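Local structure of leucyl aminopeptidase (Trypanosoma brucei brucei, 5NTD) at residues D246-C249 against G255-S258; K363-I368 against T480-P485; V145-N148 against P152-A155; V48-H53 against A125-A130. The protein probably removes leucine and other residues from the N termini of peptides, as a manganese-containing M17 aminopeptidase that binds the inhibitor bestatin. All blocks are in the same frame, centred on the assembly; numbering follows the deposited sequence.

Interaction 1. Residues D246-C249 against G255-S258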
ATOM      1  N   ASP G 246     -15.613  16.361  31.262  1.00 32.16           N
ATOM      2  CA  ASP G 246     -15.084  15.533  32.375  1.00 33.23           C
ATOM      3  C   ASP G 246     -16.163  14.925  33.266  1.00 33.31           C
ATOM      4  O   ASP G 246     -15.957  13.884  33.883  1.00 36.33           O
ATOM      5  CB  ASP G 246     -14.072  16.323  33.189  1.00 35.23           C
ATOM      6  CG  ASP G 246     -12.779  16.600  32.409  1.00 38.93           C
ATOM      7  OD1 ASP G 246     -12.646  16.226  31.211  1.00 40.56           O
ATOM      8  OD2 ASP G 246     -11.847  17.188  33.003  1.00 42.13           O
ATOM      9  N   ASP G 247     -17.348  15.528  33.298  1.00 34.72           N
ATOM     10  CA  ASP G 247     -18.482  14.940  34.060  1.00 34.26           C
ATOM     11  C   ASP G 247     -18.881  13.589  33.528  1.00 34.29           C
ATOM     12  O   ASP G 247     -19.409  12.746  34.267  1.00 31.90           O
ATOM     13  CB  ASP G 247     -19.703  15.839  34.074  1.00 36.65           C
ATOM     14  CG  ASP G 247     -19.452  17.138  34.815  1.00 39.33           C
ATOM     15  OD1 ASP G 247     -18.650  17.142  35.790  1.00 39.27           O
ATOM     16  OD2 ASP G 247     -20.098  18.152  34.456  1.00 42.93           O
ATOM     17  N   LEU G 248     -18.606  13.357  32.240  1.00 34.31           N
ATOM     18  CA  LEU G 248     -18.859  12.004  31.629  1.00 33.36           C
ATOM     19  C   LEU G 248     -17.986  10.959  32.279  1.00 31.44           C
ATOM     20  O   LEU G 248     -18.437   9.899  32.676  1.00 30.05           O
ATOM     21  CB  LEU G 248     -18.626  12.004  30.130  1.00 34.51           C
ATOM     22  CG  LEU G 248     -19.693  12.781  29.360  1.00 35.60           C
ATOM     23  CD1 LEU G 248     -19.176  13.134  27.979  1.00 38.15           C
ATOM     24  CD2 LEU G 248     -20.986  11.975  29.249  1.00 36.38           C
ATOM     25  N   CYS G 249     -16.735  11.321  32.475  1.00 32.26           N
ATOM     26  CA  CYS G 249     -15.779  10.450  33.186  1.00 32.42           C
ATOM     27  C   CYS G 249     -16.207  10.222  34.645  1.00 32.33           C
ATOM     28  O   CYS G 249     -16.331   9.101  35.090  1.00 30.52           O
ATOM     29  CB  CYS G 249     -14.362  11.030  33.146  1.00 33.78           C
ATOM     30  SG  CYS G 249     -13.147   9.890  33.886  1.00 36.51           S
ATOM     31  N   GLY G 255     -17.007   5.289  27.747  1.00 29.03           N
ATOM     32  CA  GLY G 255     -16.959   5.121  26.282  1.00 28.11           C
ATOM     33  C   GLY G 255     -16.941   6.415  25.514  1.00 27.40           C
ATOM     34  O   GLY G 255     -15.982   6.770  24.859  1.00 27.39           O
ATOM     35  N   ILE G 256     -17.995   7.183  25.680  1.00 27.86           N
ATOM     36  CA  ILE G 256     -18.075   8.501  25.049  1.00 27.31           C
ATOM     37  C   ILE G 256     -16.987   9.449  25.567  1.00 26.94           C
ATOM     38  O   ILE G 256     -16.456  10.262  24.818  1.00 28.62           O
ATOM     39  CB  ILE G 256     -19.498   9.145  25.130  1.00 28.55           C
ATOM     40  CG1 ILE G 256     -19.519  10.458  24.366  1.00 28.35           C
ATOM     41  CG2 ILE G 256     -19.958   9.343  26.566  1.00 30.16           C
ATOM     42  CD1 ILE G 256     -20.913  10.959  24.068  1.00 29.64           C
ATOM     43  N   TYR G 257     -16.693   9.382  26.841  1.00 26.18           N
ATOM     44  CA  TYR G 257     -15.613  10.233  27.407  1.00 27.45           C
ATOM     45  C   TYR G 257     -14.282   9.938  26.707  1.00 27.57           C
ATOM     46  O   TYR G 257     -13.609  10.843  26.236  1.00 29.44           O
ATOM     47  CB  TYR G 257     -15.457  10.065  28.947  1.00 27.65           C
ATOM     48  CG  TYR G 257     -14.245  10.788  29.444  1.00 27.45           C
ATOM     49  CD1 TYR G 257     -14.203  12.175  29.457  1.00 27.23           C
ATOM     50  CD2 TYR G 257     -13.118  10.095  29.850  1.00 27.74           C
ATOM     51  CE1 TYR G 257     -13.065  12.847  29.870  1.00 28.10           C
ATOM     52  CE2 TYR G 257     -11.968  10.764  30.279  1.00 27.05           C
ATOM     53  CZ  TYR G 257     -11.948  12.134  30.268  1.00 27.44           C
ATOM     54  OH  TYR G 257     -10.826  12.818  30.678  1.00 27.62           O
ATOM     55  N   SER G 258     -13.933   8.670  26.648  1.00 27.77           N
ATOM     56  CA  SER G 258     -12.629   8.254  26.098  1.00 28.36           C
ATOM     57  C   SER G 258     -12.497   8.601  24.614  1.00 29.15           C
ATOM     58  O   SER G 258     -11.462   9.081  24.170  1.00 30.23           O
ATOM     59  CB  SER G 258     -12.390   6.772  26.267  1.00 28.18           C
ATOM     60  OG  SER G 258     -12.282   6.426  27.627  1.00 29.16           O
TER
HETATM   61  O   HOH W   1     -10.716  15.265  29.667  1.00 48.58           O

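Interaction 2. Residues K363-I368 against T480-P485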
ATOM      1  N   LYS G 363     -19.286  -2.900  31.754  1.00 30.56           N
ATOM      2  CA  LYS G 363     -18.470  -3.816  30.956  1.00 30.63           C
ATOM      3  C   LYS G 363     -17.251  -3.118  30.444  1.00 30.16           C
ATOM      4  O   LYS G 363     -17.279  -1.905  30.188  1.00 33.39           O
ATOM      5  CB  LYS G 363     -19.262  -4.370  29.813  1.00 31.57           C
ATOM      6  CG  LYS G 363     -20.329  -5.317  30.309  1.00 31.44           C
ATOM      7  CD  LYS G 363     -21.084  -5.969  29.201  1.00 31.65           C
ATOM      8  CE  LYS G 363     -22.210  -6.770  29.787  1.00 32.41           C
ATOM      9  NZ  LYS G 363     -23.089  -7.247  28.689  1.00 33.61           N
ATOM     10  N   THR G 364     -16.162  -3.869  30.358  1.00 28.31           N
ATOM     11  CA  THR G 364     -14.862  -3.301  29.936  1.00 27.35           C
ATOM     12  C   THR G 364     -14.589  -3.649  28.491  1.00 26.17           C
ATOM     13  O   THR G 364     -14.912  -4.734  28.028  1.00 25.26           O
ATOM     14  CB  THR G 364     -13.690  -3.739  30.815  1.00 27.63           C
ATOM     15  OG1 THR G 364     -13.637  -5.169  30.855  1.00 28.71           O
ATOM     16  CG2 THR G 364     -13.822  -3.168  32.216  1.00 27.52           C
ATOM     17  N   VAL G 365     -14.049  -2.664  27.802  1.00 26.44           N
ATOM     18  CA  VAL G 365     -13.814  -2.724  26.353  1.00 26.69           C
ATOM     19  C   VAL G 365     -12.354  -2.445  26.076  1.00 27.05           C
ATOM     20  O   VAL G 365     -11.834  -1.395  26.388  1.00 27.74           O
ATOM     21  CB  VAL G 365     -14.674  -1.714  25.594  1.00 27.30           C
ATOM     22  CG1 VAL G 365     -14.328  -1.703  24.111  1.00 28.26           C
ATOM     23  CG2 VAL G 365     -16.147  -2.055  25.763  1.00 27.45           C
ATOM     24  N   GLU G 366     -11.685  -3.445  25.522  1.00 28.14           N
ATOM     25  CA  GLU G 366     -10.312  -3.285  25.045  1.00 27.47           C
ATOM     26  C   GLU G 366     -10.370  -2.646  23.648  1.00 27.20           C
ATOM     27  O   GLU G 366     -10.958  -3.193  22.729  1.00 26.64           O
ATOM     28  CB  GLU G 366      -9.604  -4.608  24.954  1.00 28.49           C
ATOM     29  CG  GLU G 366      -8.162  -4.479  24.437  1.00 29.22           C
ATOM     30  CD  GLU G 366      -7.420  -5.798  24.338  1.00 29.75           C
ATOM     31  OE1 GLU G 366      -8.018  -6.887  24.398  1.00 29.41           O
ATOM     32  OE2 GLU G 366      -6.183  -5.732  24.254  1.00 35.96           O
ATOM     33  N   VAL G 367      -9.757  -1.494  23.505  1.00 27.50           N
ATOM     34  CA  VAL G 367      -9.766  -0.765  22.245  1.00 28.13           C
ATOM     35  C   VAL G 367      -8.663  -1.321  21.322  1.00 30.47           C
ATOM     36  O   VAL G 367      -7.497  -1.073  21.507  1.00 31.14           O
ATOM     37  CB  VAL G 367      -9.554   0.725  22.433  1.00 28.54           C
ATOM     38  CG1 VAL G 367      -9.599   1.465  21.099  1.00 28.33           C
ATOM     39  CG2 VAL G 367     -10.635   1.274  23.352  1.00 28.74           C
ATOM     40  N   ILE G 368      -9.085  -2.067  20.321  1.00 31.55           N
ATOM     41  CA  ILE G 368      -8.212  -2.625  19.283  1.00 31.60           C
ATOM     42  C   ILE G 368      -7.933  -1.568  18.237  1.00 32.27           C
ATOM     43  O   ILE G 368      -6.832  -1.451  17.724  1.00 35.48           O
ATOM     44  CB  ILE G 368      -8.878  -3.815  18.568  1.00 33.36           C
ATOM     45  CG1 ILE G 368      -9.233  -4.919  19.552  1.00 34.03           C
ATOM     46  CG2 ILE G 368      -7.991  -4.397  17.462  1.00 34.13           C
ATOM     47  CD1 ILE G 368      -8.075  -5.419  20.392  1.00 34.57           C
ATOM     48  N   THR G 480     -25.409  -3.906  21.374  1.00 27.21           N
ATOM     49  CA  THR G 480     -26.392  -4.657  22.174  1.00 27.53           C
ATOM     50  C   THR G 480     -25.832  -5.138  23.516  1.00 28.40           C
ATOM     51  O   THR G 480     -26.563  -5.215  24.488  1.00 28.52           O
ATOM     52  CB  THR G 480     -27.029  -5.857  21.449  1.00 26.74           C
ATOM     53  OG1 THR G 480     -26.061  -6.869  21.195  1.00 27.07           O
ATOM     54  CG2 THR G 480     -27.635  -5.402  20.154  1.00 27.60           C
ATOM     55  N   THR G 481     -24.533  -5.411  23.567  1.00 27.67           N
ATOM     56  CA  THR G 481     -23.909  -5.890  24.809  1.00 27.32           C
ATOM     57  C   THR G 481     -23.988  -4.836  25.921  1.00 28.06           C
ATOM     58  O   THR G 481     -23.802  -5.161  27.083  1.00 27.80           O
ATOM     59  CB  THR G 481     -22.435  -6.298  24.650  1.00 26.54           C
ATOM     60  OG1 THR G 481     -21.624  -5.137  24.396  1.00 26.12           O
ATOM     61  CG2 THR G 481     -22.268  -7.336  23.536  1.00 27.27           C
ATOM     62  N   HIS G 482     -24.252  -3.600  25.544  1.00 27.90           N
ATOM     63  CA  HIS G 482     -24.358  -2.494  26.519  1.00 29.38           C
ATOM     64  C   HIS G 482     -25.792  -2.028  26.830  1.00 29.74           C
ATOM     65  O   HIS G 482     -26.013  -1.039  27.505  1.00 29.60           O
ATOM     66  CB  HIS G 482     -23.502  -1.351  26.059  1.00 29.77           C
ATOM     67  CG  HIS G 482     -22.091  -1.771  25.872  1.00 31.88           C
ATOM     68  ND1 HIS G 482     -21.270  -2.119  26.932  1.00 31.47           N
ATOM     69  CD2 HIS G 482     -21.385  -2.017  24.747  1.00 33.37           C
ATOM     70  CE1 HIS G 482     -20.104  -2.509  26.464  1.00 32.45           C
ATOM     71  NE2 HIS G 482     -20.141  -2.450  25.143  1.00 33.30           N
ATOM     72  N   LEU G 483     -26.762  -2.777  26.335  1.00 30.29           N
ATOM     73  CA  LEU G 483     -28.172  -2.572  26.718  1.00 30.22           C
ATOM     74  C   LEU G 483     -28.323  -2.973  28.173  1.00 31.66           C
ATOM     75  O   LEU G 483     -27.719  -3.946  28.624  1.00 32.21           O
ATOM     76  CB  LEU G 483     -29.122  -3.419  25.873  1.00 29.12           C
ATOM     77  CG  LEU G 483     -29.233  -2.973  24.405  1.00 28.43           C
ATOM     78  CD1 LEU G 483     -29.860  -4.034  23.549  1.00 26.84           C
ATOM     79  CD2 LEU G 483     -30.007  -1.663  24.308  1.00 29.18           C
ATOM     80  N   SER G 484     -29.093  -2.195  28.914  1.00 33.47           N
ATOM     81  CA  SER G 484     -29.389  -2.547  30.327  1.00 35.44           C
ATOM     82  C   SER G 484     -30.145  -3.862  30.413  1.00 35.27           C
ATOM     83  O   SER G 484     -30.975  -4.135  29.561  1.00 36.69           O
ATOM     84  CB  SER G 484     -30.229  -1.466  30.987  1.00 37.46           C
ATOM     85  OG  SER G 484     -30.553  -1.820  32.334  1.00 35.77           O
ATOM     86  N   PRO G 485     -29.856  -4.685  31.434  1.00 36.98           N
ATOM     87  CA  PRO G 485     -30.691  -5.857  31.722  1.00 39.08           C
ATOM     88  C   PRO G 485     -32.172  -5.524  32.028  1.00 41.35           C
ATOM     89  O   PRO G 485     -33.043  -6.337  31.797  1.00 43.22           O
ATOM     90  CB  PRO G 485     -30.043  -6.447  32.968  1.00 39.09           C
ATOM     91  CG  PRO G 485     -28.657  -5.925  32.983  1.00 37.43           C
ATOM     92  CD  PRO G 485     -28.713  -4.582  32.351  1.00 36.22           C
TER

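Interaction 3. Residues V145-N148 against P152-A155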
ATOM      1  N   VAL G 145     -46.810  17.785  -9.209  1.00 35.72           N
ATOM      2  CA  VAL G 145     -46.516  16.346  -9.109  1.00 33.52           C
ATOM      3  C   VAL G 145     -47.803  15.597  -9.375  1.00 34.46           C
ATOM      4  O   VAL G 145     -48.849  15.972  -8.888  1.00 33.76           O
ATOM      5  CB  VAL G 145     -45.895  15.949  -7.747  1.00 33.29           C
ATOM      6  CG1 VAL G 145     -44.651  16.782  -7.472  1.00 33.01           C
ATOM      7  CG2 VAL G 145     -46.855  16.126  -6.597  1.00 33.37           C
ATOM      8  N   LEU G 146     -47.699  14.520 -10.125  1.00 34.15           N
ATOM      9  CA  LEU G 146     -48.864  13.717 -10.481  1.00 34.15           C
ATOM     10  C   LEU G 146     -49.103  12.537  -9.534  1.00 36.92           C
ATOM     11  O   LEU G 146     -50.100  11.845  -9.664  1.00 37.95           O
ATOM     12  CB  LEU G 146     -48.776  13.257 -11.921  1.00 33.02           C
ATOM     13  CG  LEU G 146     -48.598  14.430 -12.893  1.00 32.19           C
ATOM     14  CD1 LEU G 146     -48.520  13.918 -14.321  1.00 32.62           C
ATOM     15  CD2 LEU G 146     -49.705  15.460 -12.775  1.00 31.24           C
ATOM     16  N   SER G 147     -48.188  12.321  -8.607  1.00 36.69           N
ATOM     17  CA  SER G 147     -48.343  11.293  -7.573  1.00 36.97           C
ATOM     18  C   SER G 147     -49.059  11.889  -6.402  1.00 37.80           C
ATOM     19  O   SER G 147     -48.917  13.069  -6.108  1.00 38.17           O
ATOM     20  CB  SER G 147     -46.985  10.756  -7.100  1.00 37.30           C
ATOM     21  OG  SER G 147     -47.099   9.976  -5.908  1.00 37.31           O
ATOM     22  N   ASN G 148     -49.848  11.054  -5.728  1.00 39.04           N
ATOM     23  CA  ASN G 148     -50.497  11.443  -4.440  1.00 37.54           C
ATOM     24  C   ASN G 148     -49.784  10.827  -3.235  1.00 38.37           C
ATOM     25  O   ASN G 148     -50.330  10.794  -2.150  1.00 37.41           O
ATOM     26  CB  ASN G 148     -51.980  11.068  -4.426  1.00 38.85           C
ATOM     27  CG  ASN G 148     -52.820  12.012  -5.275  1.00 42.02           C
ATOM     28  OD1 ASN G 148     -52.957  13.205  -4.964  1.00 42.01           O
ATOM     29  ND2 ASN G 148     -53.339  11.495  -6.386  1.00 42.32           N
ATOM     30  N   PRO G 152     -43.557  10.617   0.931  1.00 33.24           N
ATOM     31  CA  PRO G 152     -42.287  10.447   0.229  1.00 32.87           C
ATOM     32  C   PRO G 152     -41.972  11.572  -0.742  1.00 33.52           C
ATOM     33  O   PRO G 152     -40.806  11.948  -0.873  1.00 33.07           O
ATOM     34  CB  PRO G 152     -42.442   9.118  -0.511  1.00 31.34           C
ATOM     35  CG  PRO G 152     -43.881   8.812  -0.496  1.00 32.42           C
ATOM     36  CD  PRO G 152     -44.449   9.478   0.712  1.00 32.29           C
ATOM     37  N   ILE G 153     -42.991  12.122  -1.385  1.00 33.31           N
ATOM     38  CA  ILE G 153     -42.778  13.266  -2.306  1.00 33.17           C
ATOM     39  C   ILE G 153     -42.339  14.490  -1.537  1.00 31.95           C
ATOM     40  O   ILE G 153     -41.450  15.211  -1.962  1.00 33.75           O
ATOM     41  CB  ILE G 153     -43.967  13.569  -3.218  1.00 34.89           C
ATOM     42  CG1 ILE G 153     -43.804  12.815  -4.539  1.00 36.33           C
ATOM     43  CG2 ILE G 153     -43.969  15.037  -3.623  1.00 36.58           C
ATOM     44  CD1 ILE G 153     -44.470  11.499  -4.559  1.00 38.20           C
ATOM     45  N   ALA G 154     -42.938  14.708  -0.386  1.00 30.00           N
ATOM     46  CA  ALA G 154     -42.562  15.880   0.430  1.00 29.21           C
ATOM     47  C   ALA G 154     -41.081  15.863   0.802  1.00 29.17           C
ATOM     48  O   ALA G 154     -40.384  16.853   0.692  1.00 30.16           O
ATOM     49  CB  ALA G 154     -43.406  15.950   1.673  1.00 29.21           C
ATOM     50  N   ALA G 155     -40.638  14.723   1.289  1.00 29.53           N
ATOM     51  CA  ALA G 155     -39.235  14.549   1.673  1.00 30.05           C
ATOM     52  C   ALA G 155     -38.308  14.652   0.428  1.00 28.54           C
ATOM     53  O   ALA G 155     -37.253  15.222   0.490  1.00 26.85           O
ATOM     54  CB  ALA G 155     -39.037  13.216   2.400  1.00 30.83           C
TER

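Interaction 4. Residues V48-H53 against A125-A130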
ATOM      1  N   VAL G  48     -42.532  23.145 -13.168  1.00 30.32           N
ATOM      2  CA  VAL G  48     -42.050  21.760 -13.265  1.00 29.18           C
ATOM      3  C   VAL G  48     -43.240  20.819 -13.217  1.00 29.08           C
ATOM      4  O   VAL G  48     -44.127  20.980 -12.386  1.00 31.03           O
ATOM      5  CB  VAL G  48     -41.049  21.446 -12.146  1.00 30.40           C
ATOM      6  CG1 VAL G  48     -40.406  20.073 -12.348  1.00 30.44           C
ATOM      7  CG2 VAL G  48     -39.975  22.517 -12.055  1.00 31.24           C
ATOM      8  N   LEU G  49     -43.222  19.835 -14.085  1.00 28.08           N
ATOM      9  CA  LEU G  49     -44.220  18.810 -14.094  1.00 29.09           C
ATOM     10  C   LEU G  49     -43.580  17.430 -14.015  1.00 29.18           C
ATOM     11  O   LEU G  49     -42.873  17.017 -14.943  1.00 28.55           O
ATOM     12  CB  LEU G  49     -45.053  18.897 -15.386  1.00 31.08           C
ATOM     13  CG  LEU G  49     -46.109  17.786 -15.600  1.00 31.26           C
ATOM     14  CD1 LEU G  49     -47.158  17.798 -14.500  1.00 30.90           C
ATOM     15  CD2 LEU G  49     -46.766  17.923 -16.966  1.00 31.64           C
ATOM     16  N   VAL G  50     -43.857  16.704 -12.937  1.00 29.70           N
ATOM     17  CA  VAL G  50     -43.237  15.368 -12.749  1.00 31.78           C
ATOM     18  C   VAL G  50     -44.255  14.278 -12.500  1.00 31.50           C
ATOM     19  O   VAL G  50     -45.098  14.385 -11.622  1.00 30.80           O
ATOM     20  CB  VAL G  50     -42.080  15.306 -11.702  1.00 33.01           C
ATOM     21  CG1 VAL G  50     -40.964  16.256 -12.110  1.00 35.63           C
ATOM     22  CG2 VAL G  50     -42.534  15.697 -10.335  1.00 33.03           C
ATOM     23  N   GLY G  51     -44.115  13.207 -13.253  1.00 30.56           N
ATOM     24  CA  GLY G  51     -44.956  12.038 -13.060  1.00 31.56           C
ATOM     25  C   GLY G  51     -44.507  10.875 -13.892  1.00 32.21           C
ATOM     26  O   GLY G  51     -43.556  10.972 -14.670  1.00 32.66           O
ATOM     27  N   THR G  52     -45.196   9.756 -13.737  1.00 31.58           N
ATOM     28  CA  THR G  52     -44.887   8.551 -14.532  1.00 30.53           C
ATOM     29  C   THR G  52     -45.333   8.737 -15.969  1.00 30.66           C
ATOM     30  O   THR G  52     -46.113   9.642 -16.281  1.00 31.64           O
ATOM     31  CB  THR G  52     -45.563   7.307 -13.966  1.00 33.18           C
ATOM     32  OG1 THR G  52     -46.992   7.492 -13.970  1.00 35.41           O
ATOM     33  CG2 THR G  52     -45.100   7.035 -12.520  1.00 34.33           C
ATOM     34  N   HIS G  53     -44.859   7.860 -16.834  1.00 30.33           N
ATOM     35  CA  HIS G  53     -45.249   7.842 -18.260  1.00 30.82           C
ATOM     36  C   HIS G  53     -46.780   7.874 -18.423  1.00 34.68           C
ATOM     37  O   HIS G  53     -47.338   8.693 -19.196  1.00 37.35           O
ATOM     38  CB  HIS G  53     -44.732   6.601 -18.937  1.00 30.35           C
ATOM     39  CG  HIS G  53     -44.896   6.599 -20.422  1.00 30.50           C
ATOM     40  ND1 HIS G  53     -46.035   6.140 -21.037  1.00 31.66           N
ATOM     41  CD2 HIS G  53     -44.049   6.957 -21.422  1.00 31.28           C
ATOM     42  CE1 HIS G  53     -45.893   6.220 -22.350  1.00 32.76           C
ATOM     43  NE2 HIS G  53     -44.691   6.713 -22.609  1.00 31.90           N
ATOM     44  N   ALA G 125     -34.202  13.762  -8.141  1.00 25.14           N
ATOM     45  CA  ALA G 125     -33.220  14.016  -9.232  1.00 25.54           C
ATOM     46  C   ALA G 125     -33.826  14.882 -10.355  1.00 25.41           C
ATOM     47  O   ALA G 125     -33.225  15.805 -10.860  1.00 23.86           O
ATOM     48  CB  ALA G 125     -32.704  12.706  -9.800  1.00 24.68           C
ATOM     49  N   LEU G 126     -35.066  14.572 -10.724  1.00 26.53           N
ATOM     50  CA  LEU G 126     -35.785  15.350 -11.762  1.00 25.84           C
ATOM     51  C   LEU G 126     -35.972  16.822 -11.366  1.00 25.12           C
ATOM     52  O   LEU G 126     -35.710  17.739 -12.141  1.00 24.19           O
ATOM     53  CB  LEU G 126     -37.135  14.760 -12.050  1.00 26.81           C
ATOM     54  CG  LEU G 126     -37.087  13.364 -12.648  1.00 26.89           C
ATOM     55  CD1 LEU G 126     -38.483  12.794 -12.669  1.00 27.71           C
ATOM     56  CD2 LEU G 126     -36.508  13.382 -14.061  1.00 27.93           C
ATOM     57  N   VAL G 127     -36.411  17.042 -10.161  1.00 24.64           N
ATOM     58  CA  VAL G 127     -36.683  18.409  -9.724  1.00 25.48           C
ATOM     59  C   VAL G 127     -35.337  19.148  -9.607  1.00 27.08           C
ATOM     60  O   VAL G 127     -35.220  20.345  -9.914  1.00 26.47           O
ATOM     61  CB  VAL G 127     -37.503  18.469  -8.432  1.00 24.81           C
ATOM     62  CG1 VAL G 127     -37.759  19.911  -8.016  1.00 25.31           C
ATOM     63  CG2 VAL G 127     -38.838  17.791  -8.646  1.00 25.23           C
ATOM     64  N   THR G 128     -34.334  18.443  -9.109  1.00 27.81           N
ATOM     65  CA  THR G 128     -32.966  19.042  -8.965  1.00 26.81           C
ATOM     66  C   THR G 128     -32.491  19.542 -10.341  1.00 26.34           C
ATOM     67  O   THR G 128     -32.063  20.665 -10.478  1.00 26.24           O
ATOM     68  CB  THR G 128     -31.965  18.042  -8.389  1.00 25.22           C
ATOM     69  OG1 THR G 128     -32.321  17.778  -7.030  1.00 24.91           O
ATOM     70  CG2 THR G 128     -30.548  18.589  -8.447  1.00 24.52           C
ATOM     71  N   ALA G 129     -32.615  18.682 -11.325  1.00 27.01           N
ATOM     72  CA  ALA G 129     -32.235  19.025 -12.682  1.00 28.73           C
ATOM     73  C   ALA G 129     -33.051  20.237 -13.199  1.00 30.80           C
ATOM     74  O   ALA G 129     -32.518  21.172 -13.791  1.00 32.11           O
ATOM     75  CB  ALA G 129     -32.426  17.833 -13.612  1.00 28.84           C
ATOM     76  N   ALA G 130     -34.362  20.182 -13.001  1.00 32.19           N
ATOM     77  CA  ALA G 130     -35.271  21.244 -13.488  1.00 33.00           C
ATOM     78  C   ALA G 130     -34.939  22.585 -12.863  1.00 33.34           C
ATOM     79  O   ALA G 130     -34.965  23.609 -13.522  1.00 36.52           O
ATOM     80  CB  ALA G 130     -36.719  20.893 -13.211  1.00 34.58           C
TER

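Interaction 1. Residues D246-C249 against G255-S258
Cys249 lies over the ring of Tyr257. Its CB stands 3.5 Å from the centroid of that ring and only 7° off the ring normal, so the methylene makes a CH-pi contact over the middle of one face. The thiol extends past it. With SG turned anti to the backbone N (chi1 -175°), the sulfur meets the ring obliquely, 4.3 Å from SG of Cys249 to the centroid of Tyr257. This is a Cys sulfur-aromatic contact.

Leu248 continues the tight part of the contact. Its CB packs on CB of Tyr257 at 3.9 Å. Further along, CD2 of Leu248 reaches CG2 of Ile256, also at 3.9 Å. Both Leu248 and Ile256 touch Leu269 of strand 268-274, so the two short helices rest on the main sheet of the catalytic domain.

The looser side is at the phenol end. Asp246 is exposed, and its OD1 comes to the edge of the Tyr257 ring near the ring plane, 3.7 Å from CE1 of Tyr257. The carboxylate is turned 81° to the ring. A water spans the two polar ends: it donates to OD1 of Asp246 at 2.7 Å and lies 2.6 Å from OH of Tyr257. Pro5 of the second subunit packs on Asp246, Cys249 and Tyr257, which places the contact at a subunit interface.

The chemistry is therefore divided. The methylene of Cys249 covers one face of the ring, its sulfur lies obliquely beside it, and a water links the hydroxyl to a carboxylate that is probably charged.

Interaction 2. Residues K363-I368 against T480-P485
Lys363 lays its side chain across the turn at Thr481 and His482. CB meets the edge of the His482 ring, near the ring plane, with CB of Lys363 3.9 Å from CE1 of His482. Beyond CG the chain is extended, and this length carries the amine to the backbone of Thr481. NZ of Lys363 donates to O of Thr481 at 2.7 Å. The amine lies in the carbonyl plane and on a lone pair, at a C=O...N angle of 144°. The methylenes follow the same path, and CE of Lys363 passes 3.5 Å from that oxygen.

Val365 meets the same imidazole from another direction. Its CG2 approaches CE1 of His482 obliquely at 4.0 Å. A chi1 of 175° leaves CG2, not CG1, as the methyl that reaches the ring.

The ring is also fixed from outside the two segments. ND1 of His482 is hydrogen-bonded to OG of Ser361, and the same hydroxyl is bonded to the backbone N of Lys363. Thr481 sets its OG1 over one face of the His482 ring, offset toward the rim, and that hydroxyl is bonded to O of Phe478.

Thr480 to Leu483 form a type I beta turn, closed by N of Leu483 donating to O of Thr480 at 3.1 Å. The turn begins in the last part of helix 471-480. The contact thus docks the turn at the end region of that helix on strand 364-366 and the residue leading into it. This strand is the central one of a small three-stranded sheet within the catalytic domain of this M17 aminopeptidase.

Interaction 3. Residues V145-N148 against P152-A155
Ile153 reaches from its helix toward the loop at Ser147 with the end of its side chain. CD1 of Ile153 comes 3.3 Å from OG of Ser147, and CB of Ser147 is 3.7 Å from the same methyl. The other branch of the isoleucine serves the strand end. CG2 of Ile153 faces CG1 of Val145 at 4.3 Å, a looser apolar contact. One side chain thus covers both the last residue of strand 140-145 and the loop beyond it.

The isoleucine does this in an uncommon shape. Neither of its torsions is staggered (chi1 -92°, chi2 93°), which may reflect strain or the limits of the model at this resolution.

The serine is positioned by its own loop. OG of Ser147 is hydrogen-bonded to the backbone N of Ala149, so its polar need is met locally and the approach of CD1 is a van der Waals one. The oxygen is carried there by a first torsion of 167°, which sets OG anti to the backbone N.

Further out, Phe188 of strand 183-188 touches both Val145 and Ile153. Strand 140-145, helix 150-158 and the adjacent parallel strand 183-188 form a beta-alpha-beta crossover, and this contact lies at its first bend. On another side of the helix, Ala154 and Ala155 pack against helix 196-214.

Interaction 4. Residues V48-H53 against A125-A130
A helix laid over the mixed sheet of the N-terminal domain, which belongs to the macro clan, is the element here. Strand 48-52 and helix 125-130 run nearly antiparallel, with 160° between their directions and their axes 9.4 Å apart at closest approach.

Val48 holds one end. Its two methyls straddle the single methyl of Ala130. CG2 of Val48 is 3.8 Å from CB of Ala130, and CG1 of Val48 is 3.9 Å from it. The small alanine is consistent with the close approach here, where the CA atoms of Val48 and Ala130 are 6.8 Å apart.

Val50 holds the other end. Only CG1 of this valine reaches the helix. It packs on CB of Leu126 at 4.1 Å, and on CG2 of Val127 at 4.3 Å. A chi1 of -59° puts CG1 of Val50 anti to the carbonyl carbon and toward the helix, and leaves CG2 for Val145 of strand 140-145. Val50 and Leu126 run past each other in opposite directions. All five touching residues are buried, and the contact is purely apolar.

The helix reaches beyond this strand. Leu126 also touches Val107 and Ala130 touches Val103, both on strand 99-107. Val127 touches Val143 on strand 140-145. Those two strands flank 46-52 on either side and run parallel to it. Helix 120-131 therefore forms the connection of a beta-alpha-beta crossover from strand 99-107 to strand 140-145, passing over strand 46-52 between them.

How the interactions relate
The four contacts follow in series along the chain, and none nests in or crosses another. Interaction 4 comes first and closes a loop of 71 residues. Interaction 3 closes a tight bend of three residues at the end of the next strand. These two touch: N of Leu146 probably donates to O of Val50 at 3.0 Å, joining the end of strand 140-145 to strand 46-52. Interaction 1 then closes a five-residue link between two short helices of the catalytic domain. Interaction 2 closes a 111-residue loop there, its centre about 15 Å from that of interaction 1. The two pairs lie on opposite sides of the chain's centre, one pair in each domain.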